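Local coordinates for protein NADH:ubiquinone oxidoreductase, Na translocating, C subunit (Parabacteroides distasonis, PDB 3LWX) that is one subunit of a multisubunit ion-translocating complex and carries a domain of the FMN-binding family, at residues N14-V26 / Y101-D115. Sequence-based numbering, arbitrary orientation.
Sequences NDKRQQILRSINV and YISVDSDKNTIYGAD
Ile20 covers one face of the Tyr101 ring: CG1 sits 3.7 Å from the ring centroid, almost on the normal, a CH-pi contact. Gln19 OE1 comes to the ring's edge, 3.5 Å from Tyr101 CE2, and a water joins this oxygen to Tyr101 OH. The extended Lys16 chain crosses the Tyr101 side chain at about a right angle, CE 3.3 Å from Tyr101 OH, and its NZ goes on to hydrogen-bond Phe59 O.

Ser23 rests its CB on Tyr101 CB at 3.8 Å. Its OG sits between the backbone N and the carbonyl carbon (chi1 81°), which turns it back to donate to Ile20 O on a lone pair. Ser23 O instead accepts from Ser103 OG (2.7 Å), just where Tyr112 and Gly113 face Ser103 in a classic beta bulge.

The Asp115 carboxylate forms a salt bridge with Arg22, which grips it side-on, NE to OD1 at 2.9 Å and NH2 to OD2 at 3.2 Å. The first bond is nearly straight (171°) but meets OD1 from above the carboxylate plane.

Past the helix, Asn25 is the C-prime residue of a Schellman motif; its ND2 lies over the Tyr112 ring and donates to Tyr112 O (2.9 Å).

The helix end thus packs on the hairpin of strands 97-104 and 111-118 at one margin of the antiparallel sheet, while Ile20 and Ile24 continue onto Ile86 of strand 82-92 and onto strand 71-79, and Leu21 turns to helix 30-40.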
# COMPACT_ATOMS: atom_id res chain seq x y z
N ASN A 14 -8.24 12.46 6.40
CA ASN A 14 -8.47 11.45 7.43
C ASN A 14 -8.73 10.06 6.84
O ASN A 14 -8.29 9.08 7.40
CB ASN A 14 -9.55 11.91 8.41
CG ASN A 14 -9.00 12.92 9.41
OD1 ASN A 14 -7.86 12.78 9.88
ND2 ASN A 14 -9.82 13.91 9.79
N ASP A 15 -9.43 10.00 5.70
CA ASP A 15 -9.63 8.75 4.99
C ASP A 15 -8.27 8.17 4.58
O ASP A 15 -8.01 6.99 4.80
CB ASP A 15 -10.58 9.00 3.82
CG ASP A 15 -10.96 7.76 3.03
OD1 ASP A 15 -10.60 6.63 3.38
OD2 ASP A 15 -11.70 7.93 2.03
N LYS A 16 -7.40 9.00 3.99
CA LYS A 16 -6.07 8.53 3.62
C LYS A 16 -5.29 8.06 4.85
O LYS A 16 -4.60 7.03 4.79
CB LYS A 16 -5.33 9.62 2.84
CG LYS A 16 -3.92 9.24 2.44
CD LYS A 16 -3.33 10.20 1.43
CE LYS A 16 -1.91 9.84 1.04
NZ LYS A 16 -1.46 10.61 -0.17
N ARG A 17 -5.34 8.83 5.95
CA ARG A 17 -4.69 8.41 7.19
C ARG A 17 -5.20 7.05 7.64
O ARG A 17 -4.41 6.20 8.04
CB ARG A 17 -4.91 9.41 8.32
CG ARG A 17 -4.25 10.75 8.12
CD ARG A 17 -4.40 11.63 9.36
NE ARG A 17 -3.79 12.95 9.15
CZ ARG A 17 -4.44 14.07 8.83
NH1 ARG A 17 -5.76 14.11 8.71
NH2 ARG A 17 -3.75 15.19 8.64
N GLN A 18 -6.52 6.84 7.57
CA GLN A 18 -7.10 5.55 7.94
C GLN A 18 -6.56 4.41 7.08
O GLN A 18 -6.30 3.32 7.59
CB GLN A 18 -8.63 5.57 7.87
CG GLN A 18 -9.32 6.36 8.93
CD GLN A 18 -10.80 6.43 8.65
OE1 GLN A 18 -11.23 7.07 7.70
NE2 GLN A 18 -11.59 5.74 9.44
N GLN A 19 -6.43 4.65 5.77
CA GLN A 19 -5.91 3.64 4.85
C GLN A 19 -4.46 3.26 5.21
O GLN A 19 -4.10 2.08 5.26
CB GLN A 19 -5.97 4.15 3.42
CG GLN A 19 -7.37 4.33 2.88
CD GLN A 19 -7.38 5.11 1.59
OE1 GLN A 19 -6.62 4.82 0.66
NE2 GLN A 19 -8.23 6.12 1.52
N ILE A 20 -3.63 4.27 5.41
CA ILE A 20 -2.24 4.06 5.80
C ILE A 20 -2.19 3.30 7.13
O ILE A 20 -1.42 2.33 7.27
CB ILE A 20 -1.51 5.42 5.86
CG1 ILE A 20 -1.36 5.97 4.44
CG2 ILE A 20 -0.15 5.27 6.54
CD1 ILE A 20 -0.85 7.40 4.36
N LEU A 21 -2.99 3.73 8.10
CA LEU A 21 -3.03 3.02 9.38
C LEU A 21 -3.47 1.56 9.22
O LEU A 21 -2.90 0.67 9.87
CB LEU A 21 -3.90 3.78 10.38
CG LEU A 21 -3.29 5.07 10.91
CD1 LEU A 21 -4.36 5.90 11.61
CD2 LEU A 21 -2.10 4.79 11.82
N ARG A 22 -4.47 1.30 8.39
CA ARG A 22 -4.91 -0.09 8.20
C ARG A 22 -3.77 -0.95 7.65
O ARG A 22 -3.71 -2.14 7.97
CB ARG A 22 -6.14 -0.20 7.30
CG ARG A 22 -7.42 0.31 7.96
CD ARG A 22 -8.65 -0.11 7.19
NE ARG A 22 -8.76 0.48 5.86
CZ ARG A 22 -9.40 1.59 5.54
NH1 ARG A 22 -9.98 2.36 6.46
NH2 ARG A 22 -9.42 1.97 4.26
N SER A 23 -2.88 -0.37 6.85
CA SER A 23 -1.75 -1.13 6.32
C SER A 23 -0.72 -1.51 7.38
O SER A 23 0.11 -2.38 7.12
CB SER A 23 -1.05 -0.39 5.18
OG SER A 23 -0.15 0.60 5.61
N ILE A 24 -0.79 -0.86 8.56
CA ILE A 24 0.02 -1.25 9.72
C ILE A 24 -0.88 -1.79 10.84
O ILE A 24 -0.53 -1.73 12.02
CB ILE A 24 1.00 -0.15 10.20
CG1 ILE A 24 0.27 1.16 10.55
CG2 ILE A 24 2.08 0.03 9.14
CD1 ILE A 24 1.15 2.15 11.33
N ASN A 25 -2.05 -2.32 10.47
CA ASN A 25 -2.91 -3.06 11.39
C ASN A 25 -3.50 -2.21 12.50
O ASN A 25 -3.69 -2.68 13.63
CB ASN A 25 -2.13 -4.27 11.92
CG ASN A 25 -1.57 -5.08 10.78
OD1 ASN A 25 -2.30 -5.40 9.86
ND2 ASN A 25 -0.27 -5.34 10.79
N VAL A 26 -3.85 -0.98 12.16
CA VAL A 26 -4.48 -0.04 13.09
C VAL A 26 -5.78 0.42 12.44
O VAL A 26 -5.76 0.99 11.34
CB VAL A 26 -3.54 1.13 13.41
CG1 VAL A 26 -4.27 2.21 14.21
CG2 VAL A 26 -2.30 0.60 14.13
N TYR A 101 -2.06 0.60 0.12
CA TYR A 101 -0.80 0.76 0.85
C TYR A 101 -0.35 -0.60 1.33
O TYR A 101 -1.19 -1.45 1.68
CB TYR A 101 -0.97 1.71 2.06
CG TYR A 101 -1.38 3.08 1.61
CD1 TYR A 101 -0.44 4.02 1.23
CD2 TYR A 101 -2.73 3.40 1.47
CE1 TYR A 101 -0.83 5.26 0.74
CE2 TYR A 101 -3.13 4.64 0.99
CZ TYR A 101 -2.17 5.56 0.60
OH TYR A 101 -2.52 6.78 0.08
N ILE A 102 0.95 -0.81 1.38
CA ILE A 102 1.49 -2.04 1.90
C ILE A 102 2.71 -1.70 2.75
O ILE A 102 3.50 -0.83 2.39
CB ILE A 102 1.78 -3.05 0.77
CG1 ILE A 102 2.06 -4.45 1.31
CG2 ILE A 102 2.90 -2.57 -0.10
CD1 ILE A 102 2.03 -5.49 0.22
N SER A 103 2.81 -2.35 3.91
CA SER A 103 3.91 -2.09 4.81
C SER A 103 4.79 -3.32 4.93
O SER A 103 4.32 -4.46 4.85
CB SER A 103 3.42 -1.66 6.20
OG SER A 103 2.79 -2.72 6.89
N VAL A 104 6.08 -3.07 5.15
CA VAL A 104 7.03 -4.12 5.41
C VAL A 104 7.75 -3.89 6.74
O VAL A 104 7.85 -2.76 7.24
CB VAL A 104 8.08 -4.29 4.26
CG1 VAL A 104 7.40 -4.76 2.97
CG2 VAL A 104 8.87 -3.01 4.01
N ASP A 105 8.23 -5.00 7.28
CA ASP A 105 9.04 -5.02 8.48
C ASP A 105 10.39 -4.35 8.24
O ASP A 105 10.73 -3.93 7.14
CB ASP A 105 9.25 -6.47 8.91
CG ASP A 105 7.99 -7.15 9.41
OD1 ASP A 105 7.05 -6.47 9.87
OD2 ASP A 105 7.96 -8.40 9.38
N SER A 106 11.20 -4.28 9.30
CA SER A 106 12.48 -3.59 9.22
C SER A 106 13.46 -4.25 8.25
O SER A 106 14.41 -3.60 7.81
CB SER A 106 13.11 -3.47 10.61
OG SER A 106 13.45 -4.75 11.11
N ASP A 107 13.22 -5.52 7.90
CA ASP A 107 14.03 -6.20 6.88
C ASP A 107 13.75 -5.72 5.44
O ASP A 107 14.39 -6.17 4.51
CB ASP A 107 13.87 -7.73 6.95
CG ASP A 107 12.49 -8.26 6.53
OD1 ASP A 107 11.57 -7.47 6.25
OD2 ASP A 107 12.37 -9.51 6.46
N LYS A 108 12.78 -4.81 5.27
CA LYS A 108 12.47 -4.26 3.95
C LYS A 108 12.10 -5.37 2.97
O LYS A 108 12.39 -5.29 1.78
CB LYS A 108 13.57 -3.32 3.44
CG LYS A 108 13.68 -2.07 4.32
CD LYS A 108 14.52 -0.97 3.72
CE LYS A 108 15.98 -1.32 3.55
NZ LYS A 108 16.73 -0.19 2.94
N ASN A 109 11.37 -6.37 3.46
CA ASN A 109 11.03 -7.54 2.66
C ASN A 109 9.73 -8.21 3.08
O ASN A 109 8.86 -8.47 2.24
CB ASN A 109 12.19 -8.56 2.70
CG ASN A 109 12.03 -9.67 1.67
OD1 ASN A 109 11.29 -9.53 0.71
ND2 ASN A 109 12.74 -10.79 1.86
N THR A 110 9.61 -8.50 4.37
CA THR A 110 8.47 -9.22 4.90
C THR A 110 7.30 -8.27 5.11
O THR A 110 7.41 -7.26 5.80
CB THR A 110 8.81 -9.89 6.23
OG1 THR A 110 9.97 -10.72 6.07
CG2 THR A 110 7.65 -10.74 6.71
N ILE A 111 6.15 -8.59 4.53
CA ILE A 111 4.98 -7.75 4.63
C ILE A 111 4.38 -7.81 6.03
O ILE A 111 4.17 -8.88 6.60
CB ILE A 111 3.95 -8.12 3.54
CG1 ILE A 111 4.53 -7.78 2.16
CG2 ILE A 111 2.61 -7.39 3.74
CD1 ILE A 111 3.92 -8.56 0.99
N TYR A 112 4.09 -6.63 6.57
CA TYR A 112 3.49 -6.46 7.89
C TYR A 112 1.96 -6.26 7.81
O TYR A 112 1.21 -6.75 8.67
CB TYR A 112 4.17 -5.28 8.60
CG TYR A 112 3.68 -4.98 9.98
CD1 TYR A 112 3.80 -5.89 11.01
CD2 TYR A 112 3.09 -3.76 10.26
CE1 TYR A 112 3.34 -5.60 12.30
CE2 TYR A 112 2.64 -3.44 11.55
CZ TYR A 112 2.76 -4.36 12.57
OH TYR A 112 2.32 -4.07 13.85
N GLY A 113 1.49 -5.59 6.77
CA GLY A 113 0.06 -5.39 6.57
C GLY A 113 -0.19 -4.77 5.22
O GLY A 113 0.74 -4.39 4.51
N ALA A 114 -1.47 -4.62 4.87
CA ALA A 114 -1.86 -4.12 3.56
C ALA A 114 -3.28 -3.59 3.62
O ALA A 114 -4.08 -4.02 4.46
CB ALA A 114 -1.79 -5.26 2.54
N ASP A 115 -3.59 -2.68 2.70
CA ASP A 115 -4.93 -2.13 2.53
C ASP A 115 -5.12 -1.85 1.05
O ASP A 115 -4.24 -1.27 0.42
CB ASP A 115 -5.11 -0.82 3.31
CG ASP A 115 -6.55 -0.36 3.35
OD1 ASP A 115 -7.35 -1.10 3.95
OD2 ASP A 115 -6.86 0.73 2.82
O HOH W 1 -6.20 2.02 0.47
O HOH W 2 -5.16 6.99 -0.46
O HOH W 3 -3.23 -4.96 7.28
O HOH W 4 1.52 -1.36 13.93